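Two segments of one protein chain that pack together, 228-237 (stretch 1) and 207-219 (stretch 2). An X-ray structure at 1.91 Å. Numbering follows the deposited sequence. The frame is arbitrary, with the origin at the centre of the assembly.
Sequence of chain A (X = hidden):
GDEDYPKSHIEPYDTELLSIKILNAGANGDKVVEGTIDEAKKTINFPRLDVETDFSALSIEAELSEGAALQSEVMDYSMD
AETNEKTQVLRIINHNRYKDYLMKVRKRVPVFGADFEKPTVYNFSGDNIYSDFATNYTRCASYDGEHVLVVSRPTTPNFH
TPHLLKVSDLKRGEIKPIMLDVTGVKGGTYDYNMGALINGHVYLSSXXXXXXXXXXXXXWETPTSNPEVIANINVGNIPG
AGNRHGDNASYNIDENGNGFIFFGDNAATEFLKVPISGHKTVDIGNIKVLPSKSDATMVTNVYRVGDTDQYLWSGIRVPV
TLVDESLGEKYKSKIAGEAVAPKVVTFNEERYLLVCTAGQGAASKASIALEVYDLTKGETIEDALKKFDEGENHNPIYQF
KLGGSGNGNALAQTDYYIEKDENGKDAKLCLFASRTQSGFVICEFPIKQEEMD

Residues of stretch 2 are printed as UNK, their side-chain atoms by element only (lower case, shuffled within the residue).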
# COMPACT_ATOMS: atom_id res chain seq x y z
N GLU A 228 6.23 29.98 1.45
CA GLU A 228 7.60 30.38 1.12
C GLU A 228 7.92 29.90 -0.29
O GLU A 228 7.68 28.75 -0.61
CB GLU A 228 8.59 29.74 2.10
CG GLU A 228 8.35 30.15 3.54
CD GLU A 228 9.24 29.40 4.53
OE1 GLU A 228 10.48 29.53 4.38
OE2 GLU A 228 8.71 28.70 5.45
N VAL A 229 8.43 30.79 -1.13
CA VAL A 229 8.92 30.38 -2.43
C VAL A 229 10.30 29.76 -2.16
O VAL A 229 11.17 30.44 -1.63
CB VAL A 229 9.08 31.55 -3.41
CG1 VAL A 229 9.31 30.98 -4.79
CG2 VAL A 229 7.86 32.49 -3.33
N ILE A 230 10.46 28.49 -2.48
CA ILE A 230 11.75 27.79 -2.33
C ILE A 230 12.46 27.53 -3.66
O ILE A 230 13.63 27.19 -3.65
CB ILE A 230 11.64 26.49 -1.45
CG1 ILE A 230 10.76 25.41 -2.08
CG2 ILE A 230 11.15 26.88 -0.07
CD1 ILE A 230 10.85 24.04 -1.39
N ALA A 231 11.78 27.73 -4.79
CA ALA A 231 12.43 27.66 -6.11
C ALA A 231 11.68 28.49 -7.08
O ALA A 231 10.43 28.61 -7.01
CB ALA A 231 12.49 26.23 -6.62
N ASN A 232 12.43 29.05 -8.01
CA ASN A 232 11.93 29.80 -9.14
C ASN A 232 12.88 29.49 -10.31
O ASN A 232 13.81 30.22 -10.58
CB ASN A 232 11.77 31.29 -8.77
CG ASN A 232 11.00 32.07 -9.81
OD1 ASN A 232 10.85 31.61 -10.92
ND2 ASN A 232 10.57 33.25 -9.48
N ILE A 233 12.62 28.36 -10.94
CA ILE A 233 13.52 27.73 -11.90
C ILE A 233 13.26 28.31 -13.27
O ILE A 233 12.11 28.37 -13.75
CB ILE A 233 13.33 26.19 -11.89
CG1 ILE A 233 13.68 25.62 -10.50
CG2 ILE A 233 14.10 25.53 -13.02
CD1 ILE A 233 13.16 24.22 -10.26
N ASN A 234 14.34 28.84 -13.83
CA ASN A 234 14.36 29.35 -15.19
C ASN A 234 14.71 28.17 -16.07
O ASN A 234 15.87 27.81 -16.19
CB ASN A 234 15.42 30.43 -15.35
CG ASN A 234 15.36 31.12 -16.69
OD1 ASN A 234 14.94 30.54 -17.70
ND2 ASN A 234 15.75 32.38 -16.70
N VAL A 235 13.70 27.59 -16.72
CA VAL A 235 13.88 26.37 -17.51
C VAL A 235 14.78 26.65 -18.72
O VAL A 235 15.54 25.78 -19.14
CB VAL A 235 12.51 25.75 -17.90
CG1 VAL A 235 12.70 24.56 -18.87
CG2 VAL A 235 11.80 25.28 -16.63
N GLY A 236 14.70 27.90 -19.22
CA GLY A 236 15.51 28.35 -20.34
C GLY A 236 17.01 28.31 -20.05
O GLY A 236 17.77 28.27 -20.96
N ASN A 237 17.42 28.35 -18.78
CA ASN A 237 18.83 28.27 -18.38
C ASN A 237 19.26 26.83 -18.08
O ASN A 237 20.32 26.65 -17.52
CB ASN A 237 19.06 29.13 -17.12
CG ASN A 237 18.83 30.63 -17.35
OD1 ASN A 237 18.83 31.12 -18.47
ND2 ASN A 237 18.68 31.38 -16.25
N UNK A 207 2.87 25.08 -13.00
CA UNK A 207 2.96 24.51 -14.33
C UNK A 207 3.66 25.58 -15.18
O UNK A 207 3.15 26.70 -15.32
c UNK A 207 0.64 23.87 -17.30
c UNK A 207 1.60 24.12 -14.96
c UNK A 207 1.82 23.59 -16.41
c UNK A 207 2.01 22.13 -16.28
N UNK A 208 4.86 25.24 -15.69
CA UNK A 208 5.62 26.09 -16.57
C UNK A 208 5.32 25.69 -18.01
O UNK A 208 5.75 24.61 -18.45
o UNK A 208 7.95 26.60 -17.28
c UNK A 208 7.15 25.90 -16.31
N UNK A 209 4.66 26.56 -18.77
CA UNK A 209 4.30 26.27 -20.16
C UNK A 209 5.34 26.57 -21.24
O UNK A 209 5.06 26.37 -22.40
N UNK A 210 6.53 27.04 -20.88
CA UNK A 210 7.57 27.29 -21.88
C UNK A 210 8.81 27.67 -21.13
O UNK A 210 8.78 27.78 -19.91
N UNK A 211 9.87 27.97 -21.87
CA UNK A 211 11.19 28.29 -21.31
C UNK A 211 11.19 29.49 -20.38
O UNK A 211 12.02 29.58 -19.48
c UNK A 211 12.22 28.59 -22.43
c UNK A 211 13.37 25.20 -23.91
c UNK A 211 12.78 26.14 -22.87
c UNK A 211 12.42 27.49 -23.49
n UNK A 211 14.05 24.07 -23.23
N UNK A 212 10.30 30.43 -20.68
CA UNK A 212 10.22 31.70 -20.00
C UNK A 212 9.16 31.68 -18.86
O UNK A 212 9.18 32.56 -17.96
c UNK A 212 8.66 32.47 -21.87
c UNK A 212 9.94 32.79 -21.08
c UNK A 212 9.92 34.14 -20.44
N UNK A 213 8.32 30.64 -18.80
CA UNK A 213 7.27 30.56 -17.77
C UNK A 213 7.88 30.14 -16.40
O UNK A 213 8.49 29.09 -16.32
c UNK A 213 6.25 29.54 -18.24
o UNK A 213 5.21 29.42 -17.31
N UNK A 214 7.67 30.94 -15.33
CA UNK A 214 8.24 30.56 -14.03
C UNK A 214 7.83 29.15 -13.56
O UNK A 214 6.66 28.78 -13.63
c UNK A 214 7.41 32.82 -13.95
c UNK A 214 6.92 32.21 -15.23
c UNK A 214 7.69 31.62 -13.07
N UNK A 215 8.83 28.37 -13.18
CA UNK A 215 8.64 27.07 -12.62
C UNK A 215 8.97 27.13 -11.14
O UNK A 215 10.10 27.03 -10.76
c UNK A 215 10.18 23.63 -13.09
c UNK A 215 9.45 26.03 -13.40
c UNK A 215 9.15 24.59 -13.04
c UNK A 215 7.57 22.81 -12.53
c UNK A 215 7.84 24.13 -12.83
c UNK A 215 9.90 22.29 -12.81
c UNK A 215 8.61 21.88 -12.56
N UNK A 216 7.93 27.34 -10.33
CA UNK A 216 8.07 27.70 -8.94
C UNK A 216 7.64 26.57 -8.05
O UNK A 216 6.77 25.78 -8.45
c UNK A 216 7.74 30.15 -9.52
c UNK A 216 7.29 32.04 -7.99
c UNK A 216 7.27 28.97 -8.67
n UNK A 216 6.40 33.19 -7.75
c UNK A 216 6.93 31.41 -9.31
N UNK A 217 8.32 26.46 -6.91
CA UNK A 217 8.02 25.50 -5.86
C UNK A 217 7.83 26.30 -4.58
O UNK A 217 8.66 27.18 -4.23
c UNK A 217 9.11 24.45 -5.66
c UNK A 217 9.47 23.78 -7.01
c UNK A 217 8.73 23.42 -4.62
c UNK A 217 10.64 22.82 -6.95
N UNK A 218 6.73 26.01 -3.92
CA UNK A 218 6.31 26.64 -2.71
C UNK A 218 6.24 25.63 -1.55
O UNK A 218 5.94 24.44 -1.76
o UNK A 218 4.41 31.05 -7.07
c UNK A 218 4.59 30.14 -6.08
c UNK A 218 4.83 28.24 -4.04
c UNK A 218 4.42 28.79 -6.37
c UNK A 218 5.00 29.61 -3.77
c UNK A 218 4.93 27.21 -2.92
c UNK A 218 4.58 27.85 -5.34
c UNK A 218 4.87 30.56 -4.78
N UNK A 219 6.42 26.17 -0.33
CA UNK A 219 6.50 25.41 0.89
C UNK A 219 5.70 26.05 2.01
O UNK A 219 5.79 27.28 2.22
c UNK A 219 8.86 22.72 3.95
o UNK A 219 9.33 22.87 6.25
c UNK A 219 8.30 24.68 2.65
c UNK A 219 7.99 25.34 1.30
c UNK A 219 8.51 25.44 3.79
c UNK A 219 8.52 23.31 2.75
c UNK A 219 9.00 23.49 5.07
c UNK A 219 8.83 24.85 5.00
O HOH W 1 11.25 29.16 -16.81
O HOH W 2 16.31 25.03 -21.75

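Position 207 carries four carbons forked at the second and lies beyond reach of stretch 1: leucine, L207, an apolar side chain in a buried place. Position 208 has one carbon, pointing toward stretch 1, and one oxygen near V235, so it is serine; S208 OG lies 4.1 Å from V235 CG2 and donates a hydrogen bond to the backbone O of position 213, 2.7 Å away. Positions 209 and 210 have no side-chain atoms and put none against stretch 1: glycines, G209 and G210. The second has a fully extended backbone and opens a type I turn that closes at 213.

At 211, four carbons in a row, passing V235, end in nitrogen: lysine. K211 CD lies 4.3 Å from V235 CG1, while its amine and V235 O share a water. Position 212 has three carbons, branched at CB, exposed and without contact to stretch 1: V212. Position 213, one carbon and one oxygen pointing away, is S213; its N bonds to G210 O at 3.1 Å, and its OG accepts a weak bond from G209 N (3.3 Å). At 214 three carbons, CB 3.8 Å from N232 OD1, close a ring onto the backbone N, identifying proline; P214 has no amide hydrogen to offer.

Position 215 bears one carbon and a six-carbon ring without oxygen, beside I233 CD1 and V235 CG2, hence phenylalanine, apolar and buried. F215 CD2 lies 4.2 Å from I233 CD1. Position 216 again has four carbons ending in nitrogen, passing N232 OD1: K216, whose long chain suits a partly exposed position, its amine reaching the oxygen at 218. Position 217 has four carbons forked at the first, one arm two carbons long, against A231 and I230: isoleucine, filling a buried place. I217 CD1 reaches A231 CB at 3.9 Å. Position 218 has one carbon, then a six-carbon ring bearing oxygen, near V229 CG2: tyrosine. Y218 OH accepts from K216 NZ at 3.0 Å. Position 219 has the same atoms, its ring edge toward E228 OE2: Y219, with CD2 3.7 Å from that oxygen.

The contact is an antiparallel strand pair, its ladder running from E228 and Y219 to I233 and F215. A bulge interrupts it: I217 O accepts from both I230 N (2.8 Å) and A231 N (3.2 Å), shifting the register by one. F215, I217 and Y219 share a face with I233, A231 and E228, a largely apolar layer. Beyond the strands, G236 N bonds to K211 O.

Stretch 2, residues 207-219: LSGGKVSPFKIYY
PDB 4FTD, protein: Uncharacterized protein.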